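Local atomic coordinates of diphthine synthase (Aeropyrum pernix, PDB entry 1WDE), a protein that probably catalyses the S-adenosyl-L-methionine-dependent trimethylation of a modified histidine in translation elongation factor 2, the second step of diphthamide biosynthesis. Residues T151-R157 with A194-Y198. Residues are numbered along the deposited sequence.
Sequences TPISVAR and ADREY
A near-perpendicular helix-helix crossing in the C-terminal half of the tetrapyrrole-methylase fold sets the first turn of helix 153-165 against the C-terminal half of helix 184-202. The short axes of 153-157 and 194-198 cross at -84° and come within 8.5 Å; CA atoms of I153 and A194 lie 5.0 Å apart, those of A156 and D195 5.7 Å. P152, the N-cap residue, centres an inverse gamma turn (phi/psi -66/66) with I153 N hydrogen-bonded to T151 O at 2.8 Å. The small side chain of A194 permits the close approach: its CB comes within 3.2 Å of P152 O and makes an apolar contact with P152 CG at 3.5 Å, while T151 CG2 is 3.5 Å from A194 CA. I153 (m, t) packs CG2 against Y198 CD1 in an apolar contact at 3.7 Å; its CD1 methyl approaches the carboxylate oxygen E197 OE2 at 3.5 Å. E292, near the C-terminus, joins both helices, salt-bridged to R157 and hydrogen-bonded to Y198 OH. With Y198 chi1 t, R157 CB makes a CH-pi contact over the ring face, 4.2 Å from the Y198 centroid and 27° off its normal.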
# COMPACT_ATOMS: atom_id res chain seq x y z
N THR A 151 3.46 13.42 13.42
CA THR A 151 2.06 13.17 13.73
C THR A 151 1.39 13.42 12.38
O THR A 151 1.42 14.54 11.87
CB THR A 151 1.52 14.14 14.78
OG1 THR A 151 2.18 13.91 16.03
CG2 THR A 151 0.02 13.96 14.96
N PRO A 152 0.81 12.38 11.79
CA PRO A 152 0.13 12.43 10.48
C PRO A 152 -1.15 13.26 10.36
O PRO A 152 -2.21 12.70 10.12
CB PRO A 152 -0.11 10.96 10.17
CG PRO A 152 -0.35 10.37 11.52
CD PRO A 152 0.73 11.02 12.36
N ILE A 153 -1.07 14.58 10.51
CA ILE A 153 -2.26 15.43 10.40
C ILE A 153 -2.78 15.52 8.96
O ILE A 153 -3.98 15.42 8.71
CB ILE A 153 -1.97 16.85 10.96
CG1 ILE A 153 -1.66 16.76 12.45
CG2 ILE A 153 -3.18 17.74 10.76
CD1 ILE A 153 -1.37 18.10 13.10
N SER A 154 -1.89 15.70 8.00
CA SER A 154 -2.34 15.78 6.62
C SER A 154 -2.93 14.42 6.23
O SER A 154 -3.84 14.36 5.41
CB SER A 154 -1.19 16.15 5.70
OG SER A 154 -0.22 15.13 5.70
N VAL A 155 -2.43 13.35 6.83
CA VAL A 155 -2.94 12.01 6.52
C VAL A 155 -4.39 11.84 6.99
O VAL A 155 -5.21 11.27 6.26
CB VAL A 155 -2.06 10.92 7.15
CG1 VAL A 155 -2.83 9.60 7.23
CG2 VAL A 155 -0.81 10.75 6.29
N ALA A 156 -4.70 12.34 8.19
CA ALA A 156 -6.06 12.24 8.72
C ALA A 156 -6.99 12.99 7.77
O ALA A 156 -8.02 12.48 7.37
CB ALA A 156 -6.14 12.83 10.14
N ARG A 157 -6.60 14.21 7.41
CA ARG A 157 -7.42 14.99 6.48
C ARG A 157 -7.71 14.26 5.16
O ARG A 157 -8.83 14.32 4.67
CB ARG A 157 -6.75 16.34 6.16
CG ARG A 157 -7.45 17.13 5.06
CD ARG A 157 -6.98 18.58 5.07
NE ARG A 157 -7.55 19.38 4.00
CZ ARG A 157 -7.04 19.45 2.77
NH1 ARG A 157 -5.96 18.76 2.44
NH2 ARG A 157 -7.61 20.25 1.87
N ALA A 194 -3.31 11.85 15.66
CA ALA A 194 -3.30 12.87 14.60
C ALA A 194 -4.70 13.43 14.39
O ALA A 194 -4.88 14.63 14.16
CB ALA A 194 -2.77 12.28 13.26
N ASP A 195 -5.69 12.55 14.44
CA ASP A 195 -7.07 12.96 14.25
C ASP A 195 -7.51 13.93 15.33
O ASP A 195 -8.15 14.93 15.04
CB ASP A 195 -7.98 11.73 14.25
CG ASP A 195 -9.42 12.07 13.90
OD1 ASP A 195 -9.64 13.01 13.09
OD2 ASP A 195 -10.33 11.39 14.42
N ARG A 196 -7.15 13.64 16.58
CA ARG A 196 -7.53 14.52 17.68
C ARG A 196 -6.87 15.88 17.55
O ARG A 196 -7.46 16.91 17.87
CB ARG A 196 -7.19 13.88 19.03
CG ARG A 196 -8.12 12.73 19.41
CD ARG A 196 -7.91 12.27 20.86
NE ARG A 196 -6.61 11.64 21.08
CZ ARG A 196 -6.29 10.39 20.74
NH1 ARG A 196 -5.08 9.94 21.00
NH2 ARG A 196 -7.19 9.60 20.16
N GLU A 197 -5.63 15.88 17.07
CA GLU A 197 -4.89 17.12 16.87
C GLU A 197 -5.50 17.88 15.70
O GLU A 197 -5.70 19.09 15.77
CB GLU A 197 -3.43 16.80 16.56
CG GLU A 197 -2.44 17.79 17.12
CD GLU A 197 -1.03 17.23 17.14
OE1 GLU A 197 -0.79 16.27 17.91
OE2 GLU A 197 -0.17 17.75 16.40
N TYR A 198 -5.81 17.15 14.62
CA TYR A 198 -6.41 17.76 13.43
C TYR A 198 -7.82 18.31 13.64
O TYR A 198 -8.11 19.45 13.26
CB TYR A 198 -6.43 16.76 12.26
CG TYR A 198 -7.19 17.25 11.04
CD1 TYR A 198 -6.80 18.42 10.38
CD2 TYR A 198 -8.30 16.56 10.57
CE1 TYR A 198 -7.52 18.89 9.27
CE2 TYR A 198 -9.03 17.02 9.46
CZ TYR A 198 -8.63 18.18 8.82
OH TYR A 198 -9.35 18.63 7.74